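PDB 1UZB: 1-pyrroline-5-carboxylate dehydrogenase from Thermus thermophilus, which probably catalyses the NAD-dependent oxidation of glutamate semialdehyde, formed by opening of 1-pyrroline-5-carboxylate, to glutamate in proline breakdown. Local coordinates for residues A[40-54]-A[66-79]. Numbering follows the deposited sequence.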
# COMPACT_ATOMS: atom_id res chain seq x y z
N LEU A 40 -33.08 22.75 -28.64
CA LEU A 40 -31.85 22.99 -27.89
C LEU A 40 -32.17 22.48 -26.48
O LEU A 40 -33.33 22.23 -26.16
CB LEU A 40 -31.55 24.50 -27.80
CG LEU A 40 -31.56 25.35 -29.07
CD1 LEU A 40 -31.32 26.82 -28.71
CD2 LEU A 40 -30.49 24.86 -30.02
N TYR A 41 -31.15 22.33 -25.65
CA TYR A 41 -31.38 21.90 -24.27
C TYR A 41 -30.65 22.92 -23.40
O TYR A 41 -29.42 22.97 -23.39
CB TYR A 41 -30.84 20.50 -24.01
CG TYR A 41 -31.23 19.93 -22.66
CD1 TYR A 41 -32.50 19.38 -22.44
CD2 TYR A 41 -30.33 19.95 -21.59
CE1 TYR A 41 -32.86 18.86 -21.20
CE2 TYR A 41 -30.69 19.44 -20.34
CZ TYR A 41 -31.94 18.89 -20.15
OH TYR A 41 -32.28 18.36 -18.93
N ILE A 42 -31.41 23.74 -22.70
CA ILE A 42 -30.85 24.78 -21.85
C ILE A 42 -31.53 24.81 -20.50
O ILE A 42 -32.76 24.77 -20.42
CB ILE A 42 -31.04 26.18 -22.50
CG1 ILE A 42 -30.40 26.20 -23.89
CG2 ILE A 42 -30.43 27.25 -21.61
CD1 ILE A 42 -30.70 27.46 -24.69
N GLY A 43 -30.74 24.88 -19.44
CA GLY A 43 -31.31 24.93 -18.10
C GLY A 43 -32.30 23.83 -17.76
O GLY A 43 -33.33 24.10 -17.14
N GLY A 44 -32.00 22.60 -18.16
CA GLY A 44 -32.86 21.48 -17.84
C GLY A 44 -34.12 21.29 -18.67
O GLY A 44 -34.94 20.43 -18.35
N GLU A 45 -34.28 22.08 -19.73
CA GLU A 45 -35.46 21.95 -20.57
C GLU A 45 -35.15 22.10 -22.05
O GLU A 45 -34.18 22.77 -22.43
CB GLU A 45 -36.52 22.99 -20.17
CG GLU A 45 -36.03 24.42 -20.25
CD GLU A 45 -37.12 25.44 -19.93
OE1 GLU A 45 -36.81 26.64 -19.86
OE2 GLU A 45 -38.29 25.03 -19.77
N TRP A 46 -35.96 21.47 -22.89
CA TRP A 46 -35.78 21.57 -24.33
C TRP A 46 -36.39 22.89 -24.78
O TRP A 46 -37.56 23.18 -24.49
CB TRP A 46 -36.46 20.40 -25.04
CG TRP A 46 -35.82 19.08 -24.72
CD1 TRP A 46 -36.20 18.19 -23.75
CD2 TRP A 46 -34.66 18.52 -25.34
NE1 TRP A 46 -35.35 17.11 -23.73
CE2 TRP A 46 -34.39 17.29 -24.69
CE3 TRP A 46 -33.81 18.93 -26.38
CZ2 TRP A 46 -33.32 16.47 -25.05
CZ3 TRP A 46 -32.74 18.12 -26.74
CH2 TRP A 46 -32.51 16.90 -26.07
N VAL A 47 -35.60 23.70 -25.47
CA VAL A 47 -36.03 25.01 -25.95
C VAL A 47 -35.89 25.08 -27.46
O VAL A 47 -34.81 24.87 -28.01
CB VAL A 47 -35.16 26.13 -25.32
CG1 VAL A 47 -35.71 27.49 -25.70
CG2 VAL A 47 -35.13 25.96 -23.81
N ASP A 48 -36.99 25.39 -28.14
CA ASP A 48 -36.98 25.48 -29.59
C ASP A 48 -36.66 26.90 -30.06
O ASP A 48 -36.67 27.84 -29.27
CB ASP A 48 -38.34 25.06 -30.15
CG ASP A 48 -38.23 24.35 -31.49
OD1 ASP A 48 -37.15 24.40 -32.11
OD2 ASP A 48 -39.24 23.73 -31.91
N THR A 49 -36.36 27.03 -31.35
CA THR A 49 -36.05 28.33 -31.94
C THR A 49 -36.83 28.45 -33.25
O THR A 49 -37.37 27.46 -33.74
CB THR A 49 -34.55 28.47 -32.24
OG1 THR A 49 -34.14 27.45 -33.16
CG2 THR A 49 -33.74 28.35 -30.96
N LYS A 50 -36.90 29.66 -33.79
CA LYS A 50 -37.62 29.87 -35.04
C LYS A 50 -36.86 29.24 -36.19
O LYS A 50 -37.43 28.52 -37.01
CB LYS A 50 -37.81 31.37 -35.30
CG LYS A 50 -38.58 31.69 -36.58
CD LYS A 50 -38.84 33.18 -36.72
CE LYS A 50 -37.54 33.98 -36.79
NZ LYS A 50 -36.71 33.60 -37.96
N GLU A 51 -35.55 29.50 -36.25
CA GLU A 51 -34.71 28.94 -37.29
C GLU A 51 -34.35 27.50 -36.94
O GLU A 51 -34.38 27.11 -35.78
CB GLU A 51 -33.43 29.77 -37.44
CG GLU A 51 -33.67 31.20 -37.90
CD GLU A 51 -32.38 31.99 -38.04
OE1 GLU A 51 -32.46 33.18 -38.43
OE2 GLU A 51 -31.30 31.43 -37.77
N ARG A 52 -34.01 26.71 -37.96
CA ARG A 52 -33.66 25.31 -37.73
C ARG A 52 -32.48 24.88 -38.59
O ARG A 52 -32.11 25.56 -39.55
CB ARG A 52 -34.86 24.41 -38.02
CG ARG A 52 -35.18 24.27 -39.50
CD ARG A 52 -36.31 23.27 -39.72
NE ARG A 52 -36.51 22.97 -41.13
CZ ARG A 52 -37.42 22.11 -41.59
NH1 ARG A 52 -38.22 21.47 -40.74
NH2 ARG A 52 -37.53 21.88 -42.89
N MET A 53 -31.90 23.74 -38.23
CA MET A 53 -30.77 23.17 -38.94
C MET A 53 -31.20 21.81 -39.48
O MET A 53 -31.97 21.10 -38.84
CB MET A 53 -29.59 22.96 -38.00
CG MET A 53 -28.99 24.23 -37.45
SD MET A 53 -27.77 23.78 -36.21
CE MET A 53 -26.51 23.00 -37.22
N VAL A 54 -30.68 21.45 -40.64
CA VAL A 54 -31.02 20.17 -41.26
C VAL A 54 -29.83 19.23 -41.24
O VAL A 54 -28.70 19.64 -41.52
CB VAL A 54 -31.47 20.37 -42.72
CG1 VAL A 54 -31.99 19.05 -43.29
CG2 VAL A 54 -32.55 21.44 -42.80
N GLY A 66 -32.92 14.36 -39.70
CA GLY A 66 -33.65 15.11 -38.70
C GLY A 66 -33.28 16.58 -38.75
O GLY A 66 -32.38 16.97 -39.49
N THR A 67 -33.98 17.39 -37.97
CA THR A 67 -33.68 18.81 -37.92
C THR A 67 -33.54 19.17 -36.45
O THR A 67 -34.04 18.46 -35.58
CB THR A 67 -34.81 19.67 -38.53
OG1 THR A 67 -36.01 19.50 -37.76
CG2 THR A 67 -35.06 19.27 -39.97
N THR A 68 -32.85 20.27 -36.17
CA THR A 68 -32.69 20.71 -34.80
C THR A 68 -32.87 22.21 -34.74
O THR A 68 -32.85 22.89 -35.77
CB THR A 68 -31.29 20.39 -34.23
OG1 THR A 68 -30.32 21.21 -34.88
CG2 THR A 68 -30.95 18.92 -34.45
N ALA A 69 -33.04 22.73 -33.53
CA ALA A 69 -33.17 24.16 -33.35
C ALA A 69 -31.79 24.73 -33.67
O ALA A 69 -30.81 23.98 -33.76
CB ALA A 69 -33.55 24.48 -31.91
N LYS A 70 -31.71 26.04 -33.85
CA LYS A 70 -30.45 26.69 -34.18
C LYS A 70 -30.17 27.77 -33.14
O LYS A 70 -30.94 28.72 -33.01
CB LYS A 70 -30.52 27.30 -35.57
CG LYS A 70 -29.24 27.98 -36.02
CD LYS A 70 -29.41 28.62 -37.39
CE LYS A 70 -28.16 29.38 -37.80
NZ LYS A 70 -28.34 30.05 -39.12
N ALA A 71 -29.07 27.62 -32.41
CA ALA A 71 -28.71 28.58 -31.38
C ALA A 71 -27.98 29.79 -31.94
O ALA A 71 -27.20 29.68 -32.90
CB ALA A 71 -27.85 27.90 -30.32
N GLY A 72 -28.24 30.94 -31.33
CA GLY A 72 -27.60 32.18 -31.72
C GLY A 72 -26.92 32.71 -30.47
O GLY A 72 -26.84 32.01 -29.46
N LYS A 73 -26.45 33.95 -30.52
CA LYS A 73 -25.79 34.55 -29.36
C LYS A 73 -26.70 34.61 -28.14
O LYS A 73 -26.26 34.36 -27.02
CB LYS A 73 -25.29 35.96 -29.71
CG LYS A 73 -24.19 35.97 -30.76
CD LYS A 73 -23.72 37.39 -31.04
CE LYS A 73 -22.57 37.41 -32.04
NZ LYS A 73 -22.11 38.79 -32.31
N ALA A 74 -27.97 34.94 -28.35
CA ALA A 74 -28.93 35.02 -27.25
C ALA A 74 -29.04 33.70 -26.51
O ALA A 74 -28.99 33.66 -25.28
CB ALA A 74 -30.30 35.45 -27.78
N GLU A 75 -29.20 32.61 -27.26
CA GLU A 75 -29.32 31.29 -26.64
C GLU A 75 -28.02 30.90 -25.94
O GLU A 75 -28.04 30.23 -24.91
CB GLU A 75 -29.70 30.24 -27.69
CG GLU A 75 -31.12 30.40 -28.24
CD GLU A 75 -31.25 31.52 -29.26
OE1 GLU A 75 -32.40 31.93 -29.55
OE2 GLU A 75 -30.22 31.99 -29.78
N ALA A 76 -26.89 31.32 -26.50
CA ALA A 76 -25.59 31.01 -25.91
C ALA A 76 -25.46 31.74 -24.57
O ALA A 76 -24.97 31.17 -23.60
CB ALA A 76 -24.47 31.44 -26.85
N GLU A 77 -25.91 32.99 -24.53
CA GLU A 77 -25.84 33.77 -23.30
C GLU A 77 -26.74 33.14 -22.24
O GLU A 77 -26.38 33.07 -21.07
CB GLU A 77 -26.26 35.21 -23.56
CG GLU A 77 -26.04 36.17 -22.40
CD GLU A 77 -24.58 36.26 -21.97
OE1 GLU A 77 -23.70 36.25 -22.86
OE2 GLU A 77 -24.32 36.35 -20.75
N ALA A 78 -27.92 32.69 -22.66
CA ALA A 78 -28.86 32.05 -21.75
C ALA A 78 -28.27 30.77 -21.18
O ALA A 78 -28.42 30.48 -19.99
CB ALA A 78 -30.17 31.75 -22.46
N ALA A 79 -27.60 30.01 -22.03
CA ALA A 79 -26.98 28.76 -21.60
C ALA A 79 -25.84 29.05 -20.62
O ALA A 79 -25.67 28.33 -19.64
CB ALA A 79 -26.46 28.00 -22.81
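Met53 and Thr68 face each other as the hydrogen-bonded pair of an antiparallel ladder, Met53 N giving to Thr68 O at 2.8 Å and Thr68 N to Met53 O at 2.9 Å, while Val54 opposite Thr67 and Arg52 opposite Ala69 form non-hydrogen-bonded pairs. Where the ladder ends, Thr49 takes over: its OG1 accepts the backbone N-H of Lys70 (2.9 Å, nearly straight at 165°) and donates to Glu51 O (2.7 Å), in the plane of that carbonyl. A chi1 of 60° sets OG1 between the backbone N and the carbonyl carbon, from where it serves both partners. A valine in its place would probably leave Lys70 N with only its weak bond to Glu51 O, and Glu51 O without its hydroxyl donor. The Ala69 methyl is met by Thr49 OG1 and, roughly at right angles, by Leu40 CG, 3.6 Å from Ala69 CB, leaving little room for a longer side chain. Strands 52-57 and 64-69 form a beta hairpin at one margin of a four-stranded mixed sheet in this aldehyde dehydrogenase, and the chain then turns into helix 73-90, which lies against strand 36-42. There Leu40 CD1 meets the aliphatic CG of Glu75 (3.6 Å), whose side chain bends at chi2 (77°) and brings OE2 back to accept Gly72 N at the N-cap. Ile42 lays CG2 against Ala79 CA (3.8 Å), with no longer side chain at Ala79 to hold it off the helix backbone. Flexible Met53 crosses Lys70 at about a right angle, CG against CB, and bends its SD toward Thr68 OG1. Lys70 passes its CD by Glu51 OE2 and ends in a long salt bridge from NZ to that oxygen (3.5 Å). On the face shared by Thr67 and Val54, Thr67 CG2 lies over the Arg52 guanidinium, offset toward its rim.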